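PDB 6M1T: glutathione S-transferase from Sphingobium chungbukense, which binds glutathione and, as a beta-class glutathione S-transferase, probably transfers it to electrophilic compounds in detoxification. Local coordinates for residues R35-E38 with D42-T45; A54-L57 with E61-T64; D142-A147 with C182-Q187. One frame throughout, in Å; residues are numbered along the deposited sequence.

Contacts 1 and 2 both belong to the thioredoxin-fold, glutathione-binding half of the chain. Contact 1 sits at the outer strand 36-37 of the sheet, contact 2 is the hairpin at the other outer edge, and their centres are about 14 Å apart. They touch where Phe43 CZ packs on Ala54 CB at 4.1 Å. Arg35 of contact 1 makes a weak hydrogen bond to a bound glutathione; in contact 2 the side chain of Thr64 lies about 6 Å from a bound glutathione. Contact 3 lies in the helical half, on the opposite side of the chain's centre, its own centre about 35 Å from that of contact 1 and about 28 Å from that of contact 2; its Cys182 carries a bound cysteine.

Contact 1: residues R35-E38 with D42-T45; sequences RKVE and DFLT
The edge of the thioredoxin-fold sheet is formed here by strand 36-37, which bridges once to the chain returning at Asp42: the CA atoms of Lys36 and Asp42 are 4.8 Å apart. One backbone hydrogen bond ties the two, from Phe43 N to Arg35 O (2.9 Å, 151° at the hydrogen). Asp42 reinforces the turn that follows. Its OD1 accepts a hydrogen bond from Leu44 N (3.1 Å), met from above the carboxylate plane, which makes an Asx turn leading into the 3-10 segment 43-45. Phe43 points its CG anti to the backbone N (chi1 -176°), which carries the ring inward to meet Phe4 and Val30. Val37 crosses it at about a right angle, its CG2 lying 4.0 Å from Phe43 CB and oblique to the ring. Further along, Leu44 CD2 crosses the aliphatic part of Arg35 at a slant, 3.6 Å from Arg35 CG. Beyond that point Arg35 bends at chi2 (71°), and its guanidinium turns away to make a weak hydrogen bond through NH2 to the bound glutathione. Lys36 lays its CD 3.9 Å from Asp42 CA, then curls back so that NZ hydrogen-bonds to Thr34 O; the Asp42 carboxylate, with OD1 5.2 Å from Lys36 NZ, probably adds only a mild attraction. Arg35, in a left-handed backbone conformation, and Lys36 together face Asp31 in a G1 beta bulge. The arrangement is that of a bulged edge strand in the glutathione S-transferase N-terminal domain, presenting an arginine to the glutathione site.

Contact 2: residues A54-L57 with E61-T64; sequences ALTL and ETLT
Thr56 and Thr62 face each other across the antiparallel beta hairpin of strands 54-56 and 62-64, at one edge of the thioredoxin-fold sheet. They form a non-hydrogen-bonded pair with CA atoms 4.1 Å apart. Both place OG1 anti to the carbonyl carbon (chi1 -55° and -64°), which brings the two hydroxyls together obliquely while the Thr56 CG2 stays near Thr62 OG1. Thr62 CG2 reaches diagonally across to Ala54 CB, 3.8 Å away. Val46 packs against both threonines on this face. The other face carries Leu55 and Leu63, a hydrogen-bonded pair whose leucine branches run away from the sheet toward Tyr72 of helix 66-75. Two nearly straight bonds link their backbones, Leu55 N to Leu63 O (2.9 Å) and Leu63 N to Leu55 O (2.8 Å). Leu57 N closes the ladder next to the turn, meeting Glu61 O at 2.8 Å; Leu57 CG also leans over that oxygen. The carboxylate of Glu61 is directed outward to a salt bridge with Arg93 of the second subunit, and Leu57 and Leu63 pack on Leu89 and Tyr92 of that subunit. The hairpin is thus a sheet edge and a dimer surface at once. The face of Ala54, Thr56 and Thr62 is pinned by a single side-chain hydrogen bond across the strands, 2.9 Å between Thr56 OG1 and Thr62 OG1.

Contact 3: residues D142-A147 with C182-Q187; sequences DKEHYA and CGRIAQ. With CYS (cysteine), chain D.
The guanidinium of Arg184 meets the backbone carbonyl of Glu144 at its edge, with Glu144 O near the guanidinium plane. Arg184 NH2 approaches this oxygen to 3.1 Å, but the bond is bent (126° at the hydrogen) and weak. Off the plane, beside the NE and NH2 side of the group, stands the aliphatic part of Glu144, with CG 3.5 Å from Arg184 NH2. The Glu144 carboxylate runs nearly parallel to the guanidinium, the two planes 19° apart, yet it is displaced from it: OE1 stays 4.0 Å from Arg184 NE and well out of its plane. No N-H points at that oxygen, so the charges probably attract, but there is no salt bridge. Arg184 gets there by a bend at chi3 (-49°), which turns the head group across the Glu144 side chain. Glu144 is extended beyond CG, and its CB lies over one face of the neighbouring His145 ring, toward the rim. The contact joins the loop 142-147, between helices 119-139 and 153-162, to helix 176-186 at the surface of the C-terminal domain. Within the loop Tyr146 is buried among helices 89-108, 119-139 and 153-162, and its backbone N hydrogen-bonds to Asp155 OD1. Along the helix from Arg184, and not touching the loop, Cys182 is buried against Leu162. Its SG is bonded to the SG of a cysteine molecule at 2.1 Å, a mixed disulfide, in a pocket completed by Leu162, Met172, Leu178 and Gly179. The chemistry implies two separate things: a loose link made of one weak hydrogen bond and a probably solvent-screened attraction, and a Cys182 sulfur held in a mixed disulfide with cysteine, which shows that it is accessible to a small thiol in this crystal.

Contact 1: residues R35-E38 with D42-T45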
loop_
_atom_site.group_PDB
_atom_site.type_symbol
_atom_site.label_atom_id
_atom_site.label_comp_id
_atom_site.label_asym_id
_atom_site.label_seq_id
_atom_site.Cartn_x
_atom_site.Cartn_y
_atom_site.Cartn_z
ATOM N N ARG A 35 -5.517 -22.380 5.839
ATOM C CA ARG A 35 -4.191 -22.033 5.279
ATOM C C ARG A 35 -3.545 -23.267 4.643
ATOM O O ARG A 35 -2.311 -23.445 4.802
ATOM C CB ARG A 35 -3.227 -21.452 6.326
ATOM C CG ARG A 35 -3.407 -19.958 6.577
ATOM C CD ARG A 35 -4.681 -19.630 7.305
ATOM N NE ARG A 35 -4.909 -18.235 7.656
ATOM C CZ ARG A 35 -5.087 -17.768 8.897
ATOM N NH1 ARG A 35 -4.982 -18.556 9.958
ATOM N NH2 ARG A 35 -5.348 -16.486 9.079
ATOM N N LYS A 36 -4.310 -24.085 3.919
ATOM C CA LYS A 36 -3.682 -25.234 3.234
ATOM C C LYS A 36 -3.884 -25.042 1.729
ATOM O O LYS A 36 -4.951 -24.594 1.335
ATOM C CB LYS A 36 -4.282 -26.578 3.662
ATOM C CG LYS A 36 -4.054 -27.026 5.114
ATOM C CD LYS A 36 -2.666 -26.874 5.702
ATOM C CE LYS A 36 -2.631 -27.266 7.178
ATOM N NZ LYS A 36 -3.663 -26.559 8.000
ATOM N N VAL A 37 -2.884 -25.407 0.956
ATOM C CA VAL A 37 -2.927 -25.356 -0.525
ATOM C C VAL A 37 -3.779 -26.549 -0.957
ATOM O O VAL A 37 -3.931 -27.483 -0.131
ATOM C CB VAL A 37 -1.497 -25.355 -1.083
ATOM C CG1 VAL A 37 -1.487 -25.239 -2.581
ATOM C CG2 VAL A 37 -0.690 -24.236 -0.458
ATOM N N GLU A 38 -4.398 -26.489 -2.137
ATOM C CA GLU A 38 -5.277 -27.577 -2.650
ATOM C C GLU A 38 -4.473 -28.881 -2.781
ATOM O O GLU A 38 -5.096 -29.941 -2.851
ATOM C CB GLU A 38 -5.923 -27.192 -3.982
ATOM C CG GLU A 38 -4.962 -26.895 -5.126
ATOM C CD GLU A 38 -5.784 -26.496 -6.349
ATOM O OE1 GLU A 38 -6.823 -27.153 -6.582
ATOM O OE2 GLU A 38 -5.513 -25.454 -6.953
ATOM N N ASP A 42 1.256 -26.892 3.533
ATOM C CA ASP A 42 0.936 -25.802 4.495
ATOM C C ASP A 42 1.266 -24.479 3.794
ATOM O O ASP A 42 2.449 -24.250 3.464
ATOM C CB ASP A 42 1.709 -25.967 5.809
ATOM C CG ASP A 42 1.501 -24.865 6.841
ATOM O OD1 ASP A 42 0.641 -23.976 6.631
ATOM O OD2 ASP A 42 2.220 -24.899 7.872
ATOM N N PHE A 43 0.267 -23.654 3.533
ATOM C CA PHE A 43 0.460 -22.382 2.787
ATOM C C PHE A 43 1.367 -21.432 3.577
ATOM O O PHE A 43 1.979 -20.568 2.941
ATOM C CB PHE A 43 -0.866 -21.661 2.558
ATOM C CG PHE A 43 -0.734 -20.409 1.731
ATOM C CD1 PHE A 43 -0.030 -20.426 0.537
ATOM C CD2 PHE A 43 -1.328 -19.218 2.145
ATOM C CE1 PHE A 43 0.038 -19.286 -0.254
ATOM C CE2 PHE A 43 -1.199 -18.060 1.389
ATOM C CZ PHE A 43 -0.529 -18.111 0.180
ATOM N N LEU A 44 1.433 -21.548 4.917
ATOM C CA LEU A 44 2.269 -20.639 5.767
ATOM C C LEU A 44 3.749 -20.826 5.445
ATOM O O LEU A 44 4.508 -19.909 5.755
ATOM C CB LEU A 44 2.029 -20.868 7.265
ATOM C CG LEU A 44 0.601 -20.656 7.767
ATOM C CD1 LEU A 44 0.516 -20.801 9.277
ATOM C CD2 LEU A 44 0.046 -19.301 7.330
ATOM N N THR A 45 4.130 -21.955 4.839
ATOM C CA THR A 45 5.484 -22.197 4.279
ATOM C C THR A 45 5.783 -21.255 3.116
ATOM O O THR A 45 6.955 -20.977 2.909
ATOM C CB THR A 45 5.641 -23.631 3.753
ATOM O OG1 THR A 45 5.343 -24.435 4.892
ATOM C CG2 THR A 45 7.018 -23.896 3.189
#

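Contact 2: residues A54-L57 with E61-T64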
loop_
_atom_site.group_PDB
_atom_site.type_symbol
_atom_site.label_atom_id
_atom_site.label_comp_id
_atom_site.label_asym_id
_atom_site.label_seq_id
_atom_site.Cartn_x
_atom_site.Cartn_y
_atom_site.Cartn_z
ATOM N N ALA A 54 0.158 -14.759 -3.352
ATOM C CA ALA A 54 1.619 -14.961 -3.265
ATOM C C ALA A 54 2.065 -15.489 -4.626
ATOM O O ALA A 54 1.290 -16.241 -5.262
ATOM C CB ALA A 54 1.968 -15.908 -2.165
ATOM N N LEU A 55 3.208 -15.023 -5.098
ATOM C CA LEU A 55 3.767 -15.418 -6.401
ATOM C C LEU A 55 5.126 -16.075 -6.207
ATOM O O LEU A 55 6.021 -15.366 -5.731
ATOM C CB LEU A 55 3.906 -14.193 -7.286
ATOM C CG LEU A 55 4.454 -14.532 -8.670
ATOM C CD1 LEU A 55 3.422 -15.321 -9.475
ATOM C CD2 LEU A 55 4.794 -13.263 -9.417
ATOM N N THR A 56 5.237 -17.364 -6.493
ATOM C CA THR A 56 6.513 -18.115 -6.432
ATOM C C THR A 56 7.148 -18.066 -7.811
ATOM O O THR A 56 6.521 -18.512 -8.795
ATOM C CB THR A 56 6.355 -19.551 -5.943
ATOM O OG1 THR A 56 5.696 -19.498 -4.687
ATOM C CG2 THR A 56 7.689 -20.257 -5.762
ATOM N N LEU A 57 8.334 -17.488 -7.873
ATOM C CA LEU A 57 9.101 -17.331 -9.125
ATOM C C LEU A 57 9.731 -18.680 -9.473
ATOM O O LEU A 57 9.797 -19.553 -8.593
ATOM C CB LEU A 57 10.145 -16.233 -8.926
ATOM C CG LEU A 57 9.595 -14.905 -8.426
ATOM C CD1 LEU A 57 10.727 -13.899 -8.214
ATOM C CD2 LEU A 57 8.530 -14.361 -9.368
ATOM N N GLU A 61 11.770 -18.362 -5.204
ATOM C CA GLU A 61 11.540 -17.219 -4.288
ATOM C C GLU A 61 10.056 -16.827 -4.357
ATOM O O GLU A 61 9.547 -16.834 -5.448
ATOM C CB GLU A 61 12.379 -16.034 -4.702
ATOM C CG GLU A 61 12.126 -14.861 -3.804
ATOM C CD GLU A 61 12.958 -13.637 -4.111
ATOM O OE1 GLU A 61 13.699 -13.624 -5.165
ATOM O OE2 GLU A 61 12.869 -12.692 -3.282
ATOM N N THR A 62 9.428 -16.478 -3.231
ATOM C CA THR A 62 8.006 -16.043 -3.180
ATOM C C THR A 62 7.949 -14.531 -2.940
ATOM O O THR A 62 8.576 -14.040 -1.965
ATOM C CB THR A 62 7.211 -16.856 -2.146
ATOM O OG1 THR A 62 7.195 -18.213 -2.583
ATOM C CG2 THR A 62 5.781 -16.382 -1.968
ATOM N N LEU A 63 7.157 -13.830 -3.747
ATOM C CA LEU A 63 6.854 -12.395 -3.596
ATOM C C LEU A 63 5.429 -12.239 -3.039
ATOM O O LEU A 63 4.519 -13.020 -3.425
ATOM C CB LEU A 63 6.994 -11.815 -4.998
ATOM C CG LEU A 63 7.258 -10.333 -5.165
ATOM C CD1 LEU A 63 8.517 -9.894 -4.401
ATOM C CD2 LEU A 63 7.395 -10.038 -6.655
ATOM N N THR A 64 5.228 -11.309 -2.111
ATOM C CA THR A 64 3.889 -11.019 -1.546
ATOM C C THR A 64 3.553 -9.546 -1.774
ATOM O O THR A 64 4.470 -8.773 -2.123
ATOM C CB THR A 64 3.784 -11.364 -0.057
ATOM O OG1 THR A 64 4.766 -10.590 0.617
ATOM C CG2 THR A 64 4.016 -12.822 0.256
#

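Contact 3: residues D142-A147 with C182-Q187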
loop_
_atom_site.group_PDB
_atom_site.type_symbol
_atom_site.label_atom_id
_atom_site.label_comp_id
_atom_site.label_asym_id
_atom_site.label_seq_id
_atom_site.Cartn_x
_atom_site.Cartn_y
_atom_site.Cartn_z
ATOM N N ASP A 142 -13.751 11.524 -16.303
ATOM C CA ASP A 142 -12.898 12.428 -17.125
ATOM C C ASP A 142 -11.853 11.642 -17.938
ATOM O O ASP A 142 -11.216 12.269 -18.819
ATOM C CB ASP A 142 -12.177 13.439 -16.227
ATOM C CG ASP A 142 -13.099 14.408 -15.505
ATOM O OD1 ASP A 142 -14.337 14.238 -15.599
ATOM O OD2 ASP A 142 -12.573 15.326 -14.853
ATOM N N LYS A 143 -11.623 10.353 -17.629
ATOM C CA LYS A 143 -10.476 9.566 -18.173
ATOM C C LYS A 143 -10.930 8.119 -18.374
ATOM O O LYS A 143 -11.825 7.679 -17.628
ATOM C CB LYS A 143 -9.272 9.659 -17.226
ATOM C CG LYS A 143 -7.904 9.483 -17.873
ATOM N N GLU A 144 -10.350 7.409 -19.345
ATOM C CA GLU A 144 -10.740 6.002 -19.641
ATOM C C GLU A 144 -10.042 5.078 -18.627
ATOM O O GLU A 144 -10.710 4.175 -18.103
ATOM C CB GLU A 144 -10.411 5.622 -21.089
ATOM C CG GLU A 144 -11.454 4.691 -21.696
ATOM C CD GLU A 144 -11.163 4.192 -23.100
ATOM O OE1 GLU A 144 -12.115 4.139 -23.916
ATOM O OE2 GLU A 144 -9.990 3.844 -23.373
ATOM N N HIS A 145 -8.756 5.339 -18.368
ATOM C CA HIS A 145 -7.835 4.503 -17.555
ATOM C C HIS A 145 -7.552 5.175 -16.203
ATOM O O HIS A 145 -7.426 6.424 -16.136
ATOM C CB HIS A 145 -6.542 4.266 -18.339
ATOM C CG HIS A 145 -6.761 3.893 -19.766
ATOM N ND1 HIS A 145 -7.113 2.612 -20.152
ATOM C CD2 HIS A 145 -6.667 4.618 -20.901
ATOM C CE1 HIS A 145 -7.223 2.566 -21.464
ATOM N NE2 HIS A 145 -6.956 3.783 -21.945
ATOM N N TYR A 146 -7.382 4.360 -15.162
ATOM C CA TYR A 146 -7.197 4.823 -13.768
ATOM C C TYR A 146 -5.813 5.475 -13.599
ATOM O O TYR A 146 -5.730 6.433 -12.833
ATOM C CB TYR A 146 -7.461 3.642 -12.824
ATOM C CG TYR A 146 -7.452 3.998 -11.363
ATOM C CD1 TYR A 146 -8.216 5.053 -10.871
ATOM C CD2 TYR A 146 -6.715 3.247 -10.470
ATOM C CE1 TYR A 146 -8.166 5.415 -9.533
ATOM C CE2 TYR A 146 -6.696 3.563 -9.125
ATOM C CZ TYR A 146 -7.414 4.647 -8.652
ATOM O OH TYR A 146 -7.377 4.921 -7.316
ATOM N N ALA A 147 -4.764 4.979 -14.271
ATOM C CA ALA A 147 -3.368 5.499 -14.202
ATOM C C ALA A 147 -2.781 5.729 -15.611
ATOM O O ALA A 147 -2.670 4.751 -16.418
ATOM C CB ALA A 147 -2.494 4.550 -13.402
ATOM N N CYS A 182 -16.114 -0.997 -15.801
ATOM C CA CYS A 182 -16.085 -2.458 -15.492
ATOM C C CYS A 182 -16.598 -3.197 -16.730
ATOM O O CYS A 182 -15.946 -4.149 -17.196
ATOM C CB CYS A 182 -16.974 -2.828 -14.311
ATOM S SG CYS A 182 -16.254 -2.384 -12.702
ATOM N N GLY A 183 -17.694 -2.685 -17.287
ATOM C CA GLY A 183 -18.176 -3.040 -18.638
ATOM C C GLY A 183 -17.083 -3.214 -19.667
ATOM O O GLY A 183 -17.020 -4.308 -20.255
ATOM N N ARG A 184 -16.276 -2.184 -19.921
ATOM C CA ARG A 184 -15.192 -2.237 -20.932
ATOM C C ARG A 184 -14.168 -3.292 -20.507
ATOM O O ARG A 184 -13.743 -4.097 -21.339
ATOM C CB ARG A 184 -14.539 -0.865 -21.118
ATOM C CG ARG A 184 -15.489 0.185 -21.685
ATOM C CD ARG A 184 -14.828 1.503 -22.037
ATOM N NE ARG A 184 -13.972 2.077 -20.999
ATOM C CZ ARG A 184 -14.377 2.875 -20.008
ATOM N NH1 ARG A 184 -15.651 3.186 -19.866
ATOM N NH2 ARG A 184 -13.496 3.348 -19.145
ATOM N N ILE A 185 -13.755 -3.296 -19.240
ATOM C CA ILE A 185 -12.631 -4.187 -18.843
ATOM C C ILE A 185 -13.067 -5.654 -18.949
ATOM O O ILE A 185 -12.285 -6.461 -19.399
ATOM C CB ILE A 185 -12.084 -3.788 -17.461
ATOM C CG1 ILE A 185 -11.368 -2.439 -17.591
ATOM C CG2 ILE A 185 -11.189 -4.891 -16.900
ATOM C CD1 ILE A 185 -11.019 -1.769 -16.275
ATOM N N ALA A 186 -14.286 -5.966 -18.563
ATOM C CA ALA A 186 -14.826 -7.334 -18.521
ATOM C C ALA A 186 -14.855 -7.947 -19.936
ATOM O O ALA A 186 -14.890 -9.171 -20.027
ATOM C CB ALA A 186 -16.173 -7.330 -17.848
ATOM N N GLN A 187 -14.808 -7.147 -21.000
ATOM C CA GLN A 187 -14.832 -7.664 -22.392
ATOM C C GLN A 187 -13.425 -8.121 -22.775
ATOM O O GLN A 187 -13.298 -8.781 -23.801
ATOM C CB GLN A 187 -15.360 -6.596 -23.354
ATOM C CG GLN A 187 -16.724 -6.054 -22.941
ATOM C CD GLN A 187 -17.426 -5.379 -24.093
ATOM O OE1 GLN A 187 -16.986 -4.341 -24.588
ATOM N NE2 GLN A 187 -18.517 -5.982 -24.538
HETATM N N CYS D . -20.763 -4.956 -11.521
HETATM C CA CYS D . -20.207 -3.638 -11.957
HETATM C C CYS D . -20.229 -3.543 -13.491
HETATM O O CYS D . -19.879 -4.560 -14.143
HETATM C CB CYS D . -18.803 -3.448 -11.390
HETATM S SG CYS D . -18.026 -1.848 -11.766
#